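Local structure of glucose-6-phosphate isomerase (Chlamydia trachomatis D/UW-3/CX, 6OTU) at residues Pro30-Ile44 with Thr55-Cys67. The protein catalyses the reversible isomerisation of glucose 6-phosphate to fructose 6-phosphate. Sequence-based numbering, arbitrary orientation.
Sequences PIDLTASGCLSEERI and TYSYATERVDDRC. With ACT (acetate ion), chain B.
The backbones of 30-44 and 55-67 come together at two places, I31 against R62 and I44 against A59, each pair with CA atoms 5.4 Å apart, and a water bridges I31 N and R62 O. No direct backbone hydrogen bond joins the segments; two arginines, one from each, do so instead. R43 leaves the first turn of its helix with its chain extended as far as NE, CG anti to the backbone N (chi1 179°), which carries its guanidinium to the bend around A59-V63. There NE and NH2 grip A59 O side-on, NE at 2.9 Å on a lone pair in the carbonyl plane and NH2 from above that plane. End-on, NH1 and NH2 share V63 O, 2.8 Å from NH2 and only 1° out of the guanidinium plane. Two carbonyls on adjoining edges thus fix the group's rotation, and E61 O also lies at its edge.

R62 answers in the opposite direction: its chain bends at chi3 (76°), and NE meets I31 O at 2.9 Å, nearly in line with the C=O, while NH2 reaches the same oxygen. P30 CG sits over the centre of one guanidinium face, 3.6 Å above it. Between the two arginines L33 fills in, CD1 lying 3.6 Å from R62 CG and CD2 near the A59 and E61 carbonyls.

This buried contact fastens the N-terminal segment, away from the active site, to the connection from strand 54-57 to helix 65-77, which opens with a type I turn at Y58-E61 and ends at the N-cap D64. L33 and L39 continue onto helix 422-439, V63 packs on W323 of helix 313-327, and T60 bonds to S456 of the adjacent strand 456-461.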
loop_
_atom_site.group_PDB
_atom_site.type_symbol
_atom_site.label_atom_id
_atom_site.label_comp_id
_atom_site.label_asym_id
_atom_site.label_seq_id
_atom_site.Cartn_x
_atom_site.Cartn_y
_atom_site.Cartn_z
ATOM N N PRO A 30 16.684 24.580 -7.859
ATOM C CA PRO A 30 17.403 23.344 -7.531
ATOM C C PRO A 30 18.213 22.835 -8.721
ATOM O O PRO A 30 17.917 23.130 -9.882
ATOM C CB PRO A 30 16.277 22.371 -7.153
ATOM C CG PRO A 30 15.065 22.916 -7.845
ATOM C CD PRO A 30 15.219 24.399 -7.824
ATOM N N ILE A 31 19.265 22.069 -8.418
ATOM C CA ILE A 31 20.126 21.562 -9.480
ATOM C C ILE A 31 19.286 20.791 -10.495
ATOM O O ILE A 31 18.278 20.148 -10.152
ATOM C CB ILE A 31 21.280 20.713 -8.904
ATOM C CG1 ILE A 31 22.319 20.410 -9.992
ATOM C CG2 ILE A 31 20.791 19.414 -8.254
ATOM C CD1 ILE A 31 23.531 19.599 -9.508
ATOM N N ASP A 32 19.667 20.910 -11.769
ATOM C CA ASP A 32 18.978 20.245 -12.874
ATOM C C ASP A 32 19.654 18.899 -13.123
ATOM O O ASP A 32 20.718 18.825 -13.752
ATOM C CB ASP A 32 18.992 21.132 -14.115
ATOM C CG ASP A 32 18.381 20.454 -15.346
ATOM O OD1 ASP A 32 17.676 19.428 -15.216
ATOM O OD2 ASP A 32 18.607 20.964 -16.464
ATOM N N LEU A 33 19.035 17.822 -12.628
ATOM C CA LEU A 33 19.627 16.503 -12.817
ATOM C C LEU A 33 19.583 16.040 -14.267
ATOM O O LEU A 33 20.218 15.032 -14.583
ATOM C CB LEU A 33 18.940 15.472 -11.910
ATOM C CG LEU A 33 19.008 15.782 -10.414
ATOM C CD1 LEU A 33 18.034 14.923 -9.577
ATOM C CD2 LEU A 33 20.446 15.671 -9.883
ATOM N N THR A 34 18.847 16.728 -15.151
ATOM C CA THR A 34 18.815 16.338 -16.555
ATOM C C THR A 34 19.896 17.010 -17.396
ATOM O O THR A 34 20.052 16.649 -18.566
ATOM C CB THR A 34 17.468 16.663 -17.205
ATOM O OG1 THR A 34 17.373 18.079 -17.403
ATOM C CG2 THR A 34 16.274 16.154 -16.386
ATOM N N ALA A 35 20.620 17.992 -16.854
ATOM C CA ALA A 35 21.694 18.633 -17.610
ATOM C C ALA A 35 22.799 17.635 -17.909
ATOM O O ALA A 35 23.221 16.883 -17.027
ATOM C CB ALA A 35 22.262 19.821 -16.836
ATOM N N SER A 36 23.282 17.645 -19.153
ATOM C CA SER A 36 24.268 16.662 -19.587
ATOM C C SER A 36 25.504 16.713 -18.698
ATOM O O SER A 36 25.976 17.791 -18.326
ATOM C CB SER A 36 24.646 16.897 -21.046
ATOM O OG SER A 36 25.866 17.603 -21.140
ATOM N N GLY A 37 25.989 15.535 -18.306
ATOM C CA GLY A 37 27.140 15.423 -17.431
ATOM C C GLY A 37 26.931 15.767 -15.968
ATOM O O GLY A 37 27.919 15.851 -15.230
ATOM N N CYS A 38 25.689 15.969 -15.509
ATOM C CA CYS A 38 25.486 16.344 -14.108
ATOM C C CYS A 38 25.739 15.170 -13.170
ATOM O O CYS A 38 26.267 15.355 -12.068
ATOM C CB CYS A 38 24.077 16.891 -13.892
ATOM S SG CYS A 38 23.599 17.048 -12.144
ATOM N N LEU A 39 25.364 13.957 -13.581
ATOM C CA LEU A 39 25.572 12.759 -12.764
ATOM C C LEU A 39 26.960 12.179 -13.054
ATOM O O LEU A 39 27.131 11.091 -13.614
ATOM C CB LEU A 39 24.462 11.747 -13.016
ATOM C CG LEU A 39 23.042 12.173 -12.610
ATOM C CD1 LEU A 39 22.091 10.995 -12.696
ATOM C CD2 LEU A 39 23.005 12.777 -11.219
ATOM N N SER A 40 27.966 12.946 -12.639
ATOM C CA SER A 40 29.369 12.638 -12.863
ATOM C C SER A 40 29.872 11.630 -11.836
ATOM O O SER A 40 29.223 11.357 -10.816
ATOM C CB SER A 40 30.205 13.902 -12.766
ATOM O OG SER A 40 30.180 14.409 -11.444
ATOM N N GLU A 41 31.062 11.092 -12.108
ATOM C CA GLU A 41 31.687 10.196 -11.147
ATOM C C GLU A 41 31.970 10.921 -9.835
ATOM O O GLU A 41 31.708 10.379 -8.752
ATOM C CB GLU A 41 32.975 9.597 -11.722
ATOM C CG GLU A 41 33.269 8.224 -11.131
ATOM C CD GLU A 41 34.738 7.903 -11.042
ATOM O OE1 GLU A 41 35.447 8.036 -12.073
ATOM O OE2 GLU A 41 35.177 7.523 -9.928
ATOM N N GLU A 42 32.486 12.153 -9.914
ATOM C CA GLU A 42 32.664 12.975 -8.719
ATOM C C GLU A 42 31.371 13.075 -7.913
ATOM O O GLU A 42 31.370 12.846 -6.700
ATOM C CB GLU A 42 33.160 14.369 -9.100
ATOM N N ARG A 43 30.253 13.414 -8.567
ATOM C CA ARG A 43 29.021 13.585 -7.800
ATOM C C ARG A 43 28.518 12.258 -7.236
ATOM O O ARG A 43 27.976 12.220 -6.126
ATOM C CB ARG A 43 27.943 14.231 -8.660
ATOM C CG ARG A 43 26.636 14.413 -7.923
ATOM C CD ARG A 43 25.565 14.967 -8.823
ATOM N NE ARG A 43 24.281 14.949 -8.149
ATOM C CZ ARG A 43 23.881 15.871 -7.277
ATOM N NH1 ARG A 43 24.684 16.887 -6.970
ATOM N NH2 ARG A 43 22.676 15.782 -6.711
ATOM N N ILE A 44 28.710 11.162 -7.971
ATOM C CA ILE A 44 28.274 9.859 -7.486
ATOM C C ILE A 44 29.108 9.422 -6.290
ATOM O O ILE A 44 28.582 8.840 -5.337
ATOM C CB ILE A 44 28.311 8.836 -8.632
ATOM C CG1 ILE A 44 27.174 9.134 -9.607
ATOM C CG2 ILE A 44 28.221 7.408 -8.098
ATOM C CD1 ILE A 44 27.141 8.208 -10.799
ATOM N N THR A 55 25.287 1.144 2.020
ATOM C CA THR A 55 25.654 2.314 1.236
ATOM C C THR A 55 24.388 3.095 0.913
ATOM O O THR A 55 23.338 2.511 0.613
ATOM C CB THR A 55 26.414 1.934 -0.045
ATOM O OG1 THR A 55 27.556 1.144 0.306
ATOM C CG2 THR A 55 26.879 3.187 -0.789
ATOM N N TYR A 56 24.488 4.414 1.027
ATOM C CA TYR A 56 23.397 5.340 0.755
ATOM C C TYR A 56 23.880 6.333 -0.293
ATOM O O TYR A 56 24.834 7.079 -0.046
ATOM C CB TYR A 56 22.989 6.066 2.030
ATOM C CG TYR A 56 21.743 6.914 1.962
ATOM C CD1 TYR A 56 20.480 6.331 1.831
ATOM C CD2 TYR A 56 21.817 8.304 2.062
ATOM C CE1 TYR A 56 19.334 7.106 1.795
ATOM C CE2 TYR A 56 20.664 9.093 2.029
ATOM C CZ TYR A 56 19.424 8.481 1.903
ATOM O OH TYR A 56 18.263 9.236 1.868
ATOM N N SER A 57 23.242 6.323 -1.464
ATOM C CA SER A 57 23.570 7.220 -2.569
ATOM C C SER A 57 22.415 8.187 -2.777
ATOM O O SER A 57 21.258 7.770 -2.825
ATOM C CB SER A 57 23.844 6.455 -3.868
ATOM O OG SER A 57 24.493 7.279 -4.835
ATOM N N TYR A 58 22.736 9.474 -2.897
ATOM C CA TYR A 58 21.737 10.514 -3.107
ATOM C C TYR A 58 22.178 11.467 -4.205
ATOM O O TYR A 58 21.734 12.618 -4.225
ATOM C CB TYR A 58 21.453 11.309 -1.819
ATOM C CG TYR A 58 22.697 11.792 -1.080
ATOM C CD1 TYR A 58 23.483 10.902 -0.350
ATOM C CD2 TYR A 58 23.080 13.134 -1.103
ATOM C CE1 TYR A 58 24.616 11.324 0.336
ATOM C CE2 TYR A 58 24.227 13.568 -0.417
ATOM C CZ TYR A 58 24.989 12.650 0.302
ATOM O OH TYR A 58 26.121 13.051 0.998
ATOM N N ALA A 59 23.063 11.019 -5.103
ATOM C CA ALA A 59 23.382 11.813 -6.277
ATOM C C ALA A 59 22.145 12.074 -7.140
ATOM O O ALA A 59 22.129 13.036 -7.915
ATOM C CB ALA A 59 24.481 11.115 -7.084
ATOM N N THR A 60 21.104 11.256 -7.010
ATOM C CA THR A 60 19.867 11.454 -7.760
ATOM C C THR A 60 18.816 12.258 -6.984
ATOM O O THR A 60 17.650 12.266 -7.377
ATOM C CB THR A 60 19.300 10.099 -8.187
ATOM O OG1 THR A 60 19.255 9.218 -7.054
ATOM C CG2 THR A 60 20.179 9.464 -9.272
ATOM N N GLU A 61 19.199 12.912 -5.885
ATOM C CA GLU A 61 18.386 13.949 -5.252
ATOM C C GLU A 61 18.809 15.308 -5.792
ATOM O O GLU A 61 19.961 15.504 -6.184
ATOM C CB GLU A 61 18.546 13.951 -3.728
ATOM C CG GLU A 61 18.209 12.645 -3.026
ATOM C CD GLU A 61 16.749 12.523 -2.689
ATOM O OE1 GLU A 61 15.976 13.457 -3.008
ATOM O OE2 GLU A 61 16.365 11.478 -2.121
ATOM N N ARG A 62 17.864 16.249 -5.819
ATOM C CA ARG A 62 18.115 17.592 -6.355
ATOM C C ARG A 62 18.795 18.458 -5.290
ATOM O O ARG A 62 18.246 19.441 -4.785
ATOM C CB ARG A 62 16.818 18.226 -6.839
ATOM C CG ARG A 62 16.143 17.465 -7.966
ATOM C CD ARG A 62 15.048 18.291 -8.636
ATOM N NE ARG A 62 15.582 19.320 -9.520
ATOM C CZ ARG A 62 14.827 20.161 -10.220
ATOM N NH1 ARG A 62 13.507 20.091 -10.112
ATOM N NH2 ARG A 62 15.384 21.071 -11.016
ATOM N N VAL A 63 20.025 18.074 -4.953
ATOM C CA VAL A 63 20.816 18.773 -3.944
ATOM C C VAL A 63 22.239 18.941 -4.463
ATOM O O VAL A 63 22.757 18.083 -5.188
ATOM C CB VAL A 63 20.796 18.029 -2.588
ATOM C CG1 VAL A 63 19.402 18.085 -1.968
ATOM C CG2 VAL A 63 21.252 16.581 -2.747
ATOM N N ASP A 64 22.857 20.069 -4.120
ATOM C CA ASP A 64 24.262 20.345 -4.389
ATOM C C ASP A 64 24.928 20.743 -3.074
ATOM O O ASP A 64 24.286 20.766 -2.016
ATOM C CB ASP A 64 24.427 21.427 -5.471
ATOM C CG ASP A 64 23.662 22.720 -5.143
ATOM O OD1 ASP A 64 23.286 22.915 -3.971
ATOM O OD2 ASP A 64 23.454 23.556 -6.052
ATOM N N ASP A 65 26.228 21.073 -3.147
ATOM C CA ASP A 65 27.010 21.289 -1.931
ATOM C C ASP A 65 26.478 22.465 -1.109
ATOM O O ASP A 65 26.455 22.408 0.128
ATOM C CB ASP A 65 28.484 21.490 -2.310
ATOM C CG ASP A 65 29.134 20.194 -2.786
ATOM O OD1 ASP A 65 28.463 19.131 -2.712
ATOM O OD2 ASP A 65 30.298 20.220 -3.221
ATOM N N ARG A 66 26.052 23.539 -1.782
ATOM C CA ARG A 66 25.457 24.689 -1.101
ATOM C C ARG A 66 24.253 24.265 -0.269
ATOM O O ARG A 66 24.133 24.615 0.912
ATOM C CB ARG A 66 25.052 25.735 -2.145
ATOM C CG ARG A 66 24.504 27.038 -1.595
ATOM C CD ARG A 66 24.430 28.145 -2.663
ATOM N NE ARG A 66 23.444 27.857 -3.706
ATOM C CZ ARG A 66 22.449 28.673 -4.039
ATOM N NH1 ARG A 66 22.307 29.830 -3.403
ATOM N NH2 ARG A 66 21.601 28.336 -5.007
ATOM N N CYS A 67 23.358 23.495 -0.882
ATOM C CA CYS A 67 22.152 23.010 -0.221
ATOM C C CYS A 67 22.476 22.113 0.981
ATOM O O CYS A 67 21.869 22.245 2.055
ATOM C CB CYS A 67 21.316 22.259 -1.260
ATOM S SG CYS A 67 19.993 21.306 -0.603
HETATM C C ACT B . 27.674 -2.314 0.755
HETATM O O ACT B . 27.883 -1.439 -0.120
HETATM O OXT ACT B . 26.742 -3.165 0.782
HETATM C CH3 ACT B . 28.698 -2.358 1.981
HETATM O O HOH W 1 19.714 21.808 -5.602
#